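Local atomic coordinates of nitronate monooxygenase family protein (Pseudomonas aeruginosa, PDB entry 4QIT), a protein that catalyses the FMN-dependent oxidative denitrification of alkyl nitronates with molecular oxygen, with the toxin propionate 3-nitronate as its best substrate. Residues R110-Y115 / Y305-A311; A259-L264 / A329-G333. The protein carries 1 engineered substitution. All coordinates share one frame. Residue numbers count along the deposited sequence, not the author numbering.

Contact 1: R110-Y115 / Y305-A311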
loop_
_atom_site.group_PDB
_atom_site.type_symbol
_atom_site.label_atom_id
_atom_site.label_comp_id
_atom_site.label_asym_id
_atom_site.label_seq_id
_atom_site.Cartn_x
_atom_site.Cartn_y
_atom_site.Cartn_z
ATOM N N ARG A 110 -37.021 4.171 -1.957
ATOM C CA ARG A 110 -36.263 4.502 -3.156
ATOM C C ARG A 110 -34.938 5.123 -2.742
ATOM O O ARG A 110 -34.794 5.601 -1.610
ATOM C CB ARG A 110 -37.044 5.473 -4.050
ATOM C CG ARG A 110 -37.321 6.837 -3.429
ATOM C CD ARG A 110 -38.418 7.585 -4.195
ATOM N NE ARG A 110 -38.631 8.930 -3.663
ATOM C CZ ARG A 110 -38.068 10.032 -4.150
ATOM N NH1 ARG A 110 -37.267 9.970 -5.207
ATOM N NH2 ARG A 110 -38.325 11.207 -3.590
ATOM N N LEU A 111 -33.973 5.096 -3.654
ATOM C CA LEU A 111 -32.660 5.675 -3.394
ATOM C C LEU A 111 -32.477 6.923 -4.238
ATOM O O LEU A 111 -33.082 7.058 -5.304
ATOM C CB LEU A 111 -31.556 4.665 -3.699
ATOM C CG LEU A 111 -31.596 3.397 -2.862
ATOM C CD1 LEU A 111 -30.409 2.516 -3.202
ATOM C CD2 LEU A 111 -31.609 3.741 -1.375
ATOM N N LYS A 112 -31.643 7.832 -3.747
ATOM C CA LYS A 112 -31.443 9.130 -4.378
ATOM C C LYS A 112 -29.969 9.409 -4.641
ATOM O O LYS A 112 -29.080 8.837 -3.991
ATOM C CB LYS A 112 -32.015 10.243 -3.488
ATOM C CG LYS A 112 -33.489 10.073 -3.110
ATOM C CD LYS A 112 -33.919 11.214 -2.194
ATOM C CE LYS A 112 -35.312 11.002 -1.629
ATOM N NZ LYS A 112 -35.320 9.929 -0.604
ATOM N N ASN A 113 -29.722 10.307 -5.586
ATOM C CA ASN A 113 -28.374 10.736 -5.928
ATOM C C ASN A 113 -27.905 11.775 -4.913
ATOM O O ASN A 113 -27.896 12.976 -5.185
ATOM C CB ASN A 113 -28.379 11.317 -7.340
ATOM C CG ASN A 113 -27.002 11.584 -7.865
ATOM O OD1 ASN A 113 -26.011 11.177 -7.265
ATOM N ND2 ASN A 113 -26.924 12.265 -9.006
ATOM N N ILE A 114 -27.494 11.306 -3.739
ATOM C CA ILE A 114 -27.304 12.210 -2.602
ATOM C C ILE A 114 -26.071 13.101 -2.697
ATOM O O ILE A 114 -26.013 14.159 -2.068
ATOM C CB ILE A 114 -27.267 11.444 -1.277
ATOM C CG1 ILE A 114 -26.175 10.375 -1.316
ATOM C CG2 ILE A 114 -28.614 10.815 -1.001
ATOM C CD1 ILE A 114 -25.830 9.826 0.075
ATOM N N TYR A 115 -25.083 12.682 -3.478
ATOM C CA TYR A 115 -23.875 13.474 -3.653
ATOM C C TYR A 115 -23.750 13.877 -5.113
ATOM O O TYR A 115 -23.237 13.105 -5.932
ATOM C CB TYR A 115 -22.625 12.676 -3.255
ATOM C CG TYR A 115 -22.493 12.352 -1.780
ATOM C CD1 TYR A 115 -23.217 13.040 -0.820
ATOM C CD2 TYR A 115 -21.619 11.355 -1.356
ATOM C CE1 TYR A 115 -23.082 12.736 0.538
ATOM C CE2 TYR A 115 -21.476 11.050 -0.013
ATOM C CZ TYR A 115 -22.210 11.741 0.927
ATOM O OH TYR A 115 -22.071 11.432 2.266
ATOM N N TYR A 305 -22.429 4.285 -7.353
ATOM C CA TYR A 305 -22.165 5.366 -6.418
ATOM C C TYR A 305 -22.902 6.620 -6.917
ATOM O O TYR A 305 -22.901 6.897 -8.108
ATOM C CB TYR A 305 -20.657 5.613 -6.392
ATOM C CG TYR A 305 -20.213 6.751 -5.508
ATOM C CD1 TYR A 305 -19.967 6.559 -4.151
ATOM C CD2 TYR A 305 -20.020 8.020 -6.039
ATOM C CE1 TYR A 305 -19.549 7.615 -3.338
ATOM C CE2 TYR A 305 -19.616 9.080 -5.244
ATOM C CZ TYR A 305 -19.378 8.872 -3.899
ATOM O OH TYR A 305 -18.963 9.939 -3.126
ATOM N N PRO A 306 -23.523 7.396 -6.014
ATOM C CA PRO A 306 -23.550 7.262 -4.560
ATOM C C PRO A 306 -24.880 6.699 -4.025
ATOM O O PRO A 306 -25.170 6.828 -2.823
ATOM C CB PRO A 306 -23.393 8.718 -4.115
ATOM C CG PRO A 306 -24.250 9.463 -5.122
ATOM C CD PRO A 306 -24.112 8.685 -6.435
ATOM N N PHE A 307 -25.687 6.094 -4.900
ATOM C CA PHE A 307 -26.958 5.516 -4.481
ATOM C C PHE A 307 -26.779 4.484 -3.376
ATOM O O PHE A 307 -27.602 4.401 -2.462
ATOM C CB PHE A 307 -27.704 4.903 -5.682
ATOM C CG PHE A 307 -27.983 5.886 -6.784
ATOM C CD1 PHE A 307 -29.118 6.691 -6.742
ATOM C CD2 PHE A 307 -27.112 6.008 -7.861
ATOM C CE1 PHE A 307 -29.372 7.606 -7.757
ATOM C CE2 PHE A 307 -27.360 6.918 -8.878
ATOM C CZ PHE A 307 -28.491 7.719 -8.821
ATOM N N VAL A 308 -25.722 3.680 -3.465
ATOM C CA VAL A 308 -25.419 2.715 -2.410
ATOM C C VAL A 308 -25.286 3.398 -1.053
ATOM O O VAL A 308 -25.827 2.917 -0.055
ATOM C CB VAL A 308 -24.142 1.910 -2.724
ATOM C CG1 VAL A 308 -23.805 0.951 -1.580
ATOM C CG2 VAL A 308 -24.313 1.147 -4.024
ATOM N N TYR A 309 -24.579 4.529 -1.013
ATOM C CA TYR A 309 -24.424 5.240 0.256
ATOM C C TYR A 309 -25.753 5.753 0.815
ATOM O O TYR A 309 -25.933 5.804 2.024
ATOM C CB TYR A 309 -23.384 6.367 0.155
ATOM C CG TYR A 309 -22.767 6.714 1.501
ATOM C CD1 TYR A 309 -22.475 5.717 2.421
ATOM C CD2 TYR A 309 -22.472 8.026 1.845
ATOM C CE1 TYR A 309 -21.905 6.006 3.649
ATOM C CE2 TYR A 309 -21.899 8.328 3.085
ATOM C CZ TYR A 309 -21.618 7.307 3.974
ATOM O OH TYR A 309 -21.051 7.577 5.203
ATOM N N ASP A 310 -26.688 6.113 -0.059
ATOM C CA ASP A 310 -28.013 6.526 0.394
ATOM C C ASP A 310 -28.695 5.375 1.140
ATOM O O ASP A 310 -29.309 5.586 2.188
ATOM C CB ASP A 310 -28.848 6.984 -0.805
ATOM C CG ASP A 310 -30.123 7.702 -0.394
ATOM O OD1 ASP A 310 -30.111 8.427 0.624
ATOM O OD2 ASP A 310 -31.152 7.541 -1.092
ATOM N N ALA A 311 -28.562 4.158 0.621
ATOM C CA ALA A 311 -29.134 2.992 1.285
ATOM C C ALA A 311 -28.448 2.757 2.635
ATOM O O ALA A 311 -29.102 2.529 3.657
ATOM C CB ALA A 311 -29.028 1.743 0.388
HETATM O O HOH W 1 -33.553 7.598 -0.134
#
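Residues 110-115 run as a loop across the start of helix 307-320, the CA atoms of Asn113 and Phe307 being 5.6 Å apart. The backbone is extended through Lys112 and then bends in an inverse gamma turn centred on Asn113. Opposite, a cis peptide bond joins Tyr305 to Pro306, the N-cap residue, and the first helical turn closes with Asp310 N to Pro306 O at 3.2 Å. Asp310 is the polar centre: its OD2 accepts a hydrogen bond from Lys112 N at 2.7 Å. A water accepts a hydrogen bond from the ammonium nitrogen Lys112 NZ (3.0 Å) and donates to Asp310 OD2 (2.6 Å) and Arg110 O (2.8 Å), linking carboxylate and ammonium. Apolar packing brings Leu111 CD2 to 3.7 Å from Ala311 CB. The Phe307 ring instead lies against backbone, CD1 3.5 Å from Lys112 O and CE1 3.5 Å from Asn113 N. Ile114 covers Pro306 and Tyr309, with its CD1 4.2 Å from Tyr309 CD2. Tyr115 CB sits 4.1 Å from Pro306 CG, and the rings of Tyr115 and Tyr309 meet obliquely, centroids 5.9 Å apart. Helix 86-101 adds Glu89 and Leu93 against Leu111, while His79, just beyond barrel strand 72-77, hydrogen-bonds Tyr115 O and meets the Tyr305 ring edge-to-face, joining this loop-on-helix packing to the TIM barrel near its flavin site.

Contact 2: A259-L264 / A329-G333. With FMN (flavin mononucleotide), chain C; NIE (nitroethane), chain D.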
loop_
_atom_site.group_PDB
_atom_site.type_symbol
_atom_site.label_atom_id
_atom_site.label_comp_id
_atom_site.label_asym_id
_atom_site.label_seq_id
_atom_site.Cartn_x
_atom_site.Cartn_y
_atom_site.Cartn_z
ATOM N N ALA A 259 -18.885 7.440 19.277
ATOM C CA ALA A 259 -18.574 6.061 18.930
ATOM C C ALA A 259 -17.363 6.000 17.992
ATOM O O ALA A 259 -16.516 5.110 18.117
ATOM C CB ALA A 259 -19.783 5.378 18.309
ATOM N N TYR A 260 -17.289 6.940 17.058
ATOM C CA TYR A 260 -16.163 7.018 16.124
ATOM C C TYR A 260 -14.863 7.278 16.886
ATOM O O TYR A 260 -13.847 6.612 16.662
ATOM C CB TYR A 260 -16.466 8.133 15.128
ATOM C CG TYR A 260 -15.614 8.253 13.872
ATOM C CD1 TYR A 260 -14.489 7.460 13.652
ATOM C CD2 TYR A 260 -15.959 9.183 12.902
ATOM C CE1 TYR A 260 -13.732 7.614 12.488
ATOM C CE2 TYR A 260 -15.224 9.338 11.748
ATOM C CZ TYR A 260 -14.114 8.555 11.539
ATOM O OH TYR A 260 -13.394 8.752 10.370
ATOM N N ARG A 261 -14.890 8.235 17.811
ATOM C CA ARG A 261 -13.709 8.539 18.617
ATOM C C ARG A 261 -13.272 7.340 19.453
ATOM O O ARG A 261 -12.088 6.993 19.477
ATOM C CB ARG A 261 -13.971 9.759 19.512
ATOM C CG ARG A 261 -14.269 11.017 18.725
ATOM C CD ARG A 261 -14.823 12.112 19.616
ATOM N NE ARG A 261 -15.345 13.214 18.813
ATOM C CZ ARG A 261 -14.603 14.207 18.334
ATOM N NH1 ARG A 261 -13.300 14.263 18.606
ATOM N NH2 ARG A 261 -15.169 15.148 17.591
ATOM N N GLU A 262 -14.226 6.700 20.121
ATOM C CA GLU A 262 -13.943 5.490 20.903
ATOM C C GLU A 262 -13.342 4.379 20.029
ATOM O O GLU A 262 -12.372 3.727 20.424
ATOM C CB GLU A 262 -15.218 4.988 21.584
ATOM C CG GLU A 262 -15.123 3.596 22.160
ATOM C CD GLU A 262 -16.427 3.130 22.785
ATOM O OE1 GLU A 262 -17.469 3.133 22.087
ATOM O OE2 GLU A 262 -16.409 2.760 23.979
ATOM N N ALA A 263 -13.925 4.174 18.849
ATOM C CA ALA A 263 -13.449 3.175 17.895
ATOM C C ALA A 263 -11.997 3.435 17.499
ATOM O O ALA A 263 -11.166 2.519 17.497
ATOM C CB ALA A 263 -14.329 3.181 16.655
ATOM N N LEU A 264 -11.698 4.686 17.168
ATOM C CA LEU A 264 -10.376 5.043 16.670
ATOM C C LEU A 264 -9.326 5.038 17.790
ATOM O O LEU A 264 -8.149 4.772 17.540
ATOM C CB LEU A 264 -10.433 6.388 15.931
ATOM C CG LEU A 264 -9.144 6.932 15.315
ATOM C CD1 LEU A 264 -8.532 5.903 14.355
ATOM C CD2 LEU A 264 -9.457 8.231 14.598
ATOM N N ALA A 329 -19.894 4.701 9.457
ATOM C CA ALA A 329 -18.761 4.975 8.585
ATOM C C ALA A 329 -17.647 5.566 9.442
ATOM O O ALA A 329 -17.654 6.759 9.774
ATOM C CB ALA A 329 -19.153 5.940 7.470
ATOM N N GLN A 330 -16.699 4.717 9.825
ATOM C CA GLN A 330 -15.605 5.141 10.687
ATOM C C GLN A 330 -14.319 5.058 9.891
ATOM O O GLN A 330 -13.520 4.135 10.042
ATOM C CB GLN A 330 -15.583 4.285 11.964
ATOM C CG GLN A 330 -16.842 4.546 12.821
ATOM C CD GLN A 330 -17.089 3.505 13.895
ATOM O OE1 GLN A 330 -16.578 2.391 13.838
ATOM N NE2 GLN A 330 -17.906 3.869 14.884
ATOM N N TRP A 331 -14.144 6.031 9.005
ATOM C CA TRP A 331 -13.002 6.021 8.102
ATOM C C TRP A 331 -11.678 6.250 8.847
ATOM O O TRP A 331 -11.602 7.022 9.799
ATOM C CB TRP A 331 -13.181 7.076 7.018
ATOM C CG TRP A 331 -14.507 7.031 6.293
ATOM C CD1 TRP A 331 -15.426 8.037 6.212
ATOM C CD2 TRP A 331 -15.051 5.925 5.561
ATOM N NE1 TRP A 331 -16.509 7.626 5.461
ATOM C CE2 TRP A 331 -16.304 6.346 5.056
ATOM C CE3 TRP A 331 -14.607 4.634 5.290
ATOM C CZ2 TRP A 331 -17.106 5.499 4.281
ATOM C CZ3 TRP A 331 -15.418 3.795 4.527
ATOM C CH2 TRP A 331 -16.646 4.238 4.030
ATOM N N ALA A 332 -10.631 5.571 8.393
ATOM C CA ALA A 332 -9.320 5.663 9.012
ATOM C C ALA A 332 -8.272 5.099 8.065
ATOM O O ALA A 332 -8.530 4.114 7.376
ATOM C CB ALA A 332 -9.301 4.903 10.342
ATOM N N GLY A 333 -7.102 5.737 8.044
ATOM C CA GLY A 333 -5.968 5.288 7.249
ATOM C C GLY A 333 -5.137 4.238 7.969
ATOM O O GLY A 333 -5.387 3.915 9.142
HETATM N N1 FMN C . -11.094 13.123 0.597
HETATM C C2 FMN C . -11.912 13.927 -0.185
HETATM O O2 FMN C . -11.497 14.323 -1.267
HETATM N N3 FMN C . -13.162 14.314 0.242
HETATM C C4 FMN C . -13.616 13.860 1.462
HETATM O O4 FMN C . -14.729 14.167 1.880
HETATM C C4A FMN C . -12.809 13.049 2.239
HETATM N N5 FMN C . -13.293 12.613 3.445
HETATM C C5A FMN C . -12.521 11.823 4.261
HETATM C C6 FMN C . -13.050 11.419 5.479
HETATM C C7 FMN C . -12.309 10.636 6.340
HETATM C C7M FMN C . -12.942 10.260 7.650
HETATM C C8 FMN C . -11.029 10.225 5.970
HETATM C C8M FMN C . -10.220 9.355 6.890
HETATM C C9 FMN C . -10.502 10.630 4.738
HETATM C C9A FMN C . -11.245 11.440 3.871
HETATM N N10 FMN C . -10.747 11.867 2.640
HETATM C C10 FMN C . -11.539 12.669 1.821
HETATM C "C1'" FMN C . -9.377 11.436 2.182
HETATM C "C2'" FMN C . -8.287 12.436 2.526
HETATM O "O2'" FMN C . -8.366 13.532 1.650
HETATM C "C3'" FMN C . -6.905 11.816 2.370
HETATM O "O3'" FMN C . -6.776 11.105 1.157
HETATM C "C4'" FMN C . -6.712 10.834 3.504
HETATM O "O4'" FMN C . -7.330 11.336 4.675
HETATM C "C5'" FMN C . -5.224 10.681 3.766
HETATM O "O5'" FMN C . -5.116 9.508 4.512
HETATM P P FMN C . -4.844 9.537 6.079
HETATM O O1P FMN C . -4.204 10.848 6.453
HETATM O O2P FMN C . -3.992 8.344 6.387
HETATM O O3P FMN C . -6.194 9.435 6.707
HETATM N N3 NIE D . -14.863 9.663 2.554
HETATM C C1 NIE D . -15.614 10.413 0.432
HETATM C C2 NIE D . -15.854 10.461 1.924
HETATM O O4 NIE D . -13.692 9.783 2.206
HETATM O O5 NIE D . -15.255 8.533 3.212
#
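The Tyr260 hydroxyl touches both a backbone carbonyl and the flavin: OH donates a short hydrogen bond to Trp331 O (2.6 Å) and lies only 3.1 Å from FMN C7M, a methyl carbon of the isoalloxazine. The phenol therefore spans the space from helix 258-265 to the cofactor. Gln330 CA sits over the face of its ring in a CH-pi contact, 3.9 Å from the Tyr260 centroid. The Gln330 side chain reaches the helix beside Ala259 and Ala263, with OE1 3.7 Å from Ala263 CB, and its amide oxygen is hydrogen-bonded to Arg268. In this TIM barrel, helix 258-265 comes after strand 241-244, the last of the parallel strands in sequence, and residues 329-333 line the FMN pocket. Backbone hydrogen bonds between Gln330 and Leu286 and between Ala332 and Arg284 hold this segment beside strand 283-285. The Trp331 side chain borders both ligands: CB is 3.3 Å from FMN C7M, and NE1 is 2.7 Å from nitroethane O5, which lies over one indole face. Farther along, Leu264 CD1 packs on Ala332 CB at 4.2 Å. Gly333 CA comes within 3.7 Å of phosphate oxygen O2P of FMN, where a CB would clash.

In the fold
Contact 1 and contact 2 have centres 22 Å apart but meet directly, Tyr309 OH lying 3.4 Å from Ala329 CB. Their segments alternate along the chain: 305-311 packs on 110-115 and 329-333 on 259-264, the later two separated by the rest of helix 307-320 and a loop. Both approach the active site. Contact 2 contributes Tyr260, Trp331 and Gly333 to the FMN pocket, and Trp331 to the nitroethane pocket as well. Contact 1 lies farther out: at the nearest atoms, the Tyr305 side chain is about 5 Å from nitroethane and that of Tyr115 about 8 Å from FMN, though about 4 Å from the side chain of the FMN-binding Leu27.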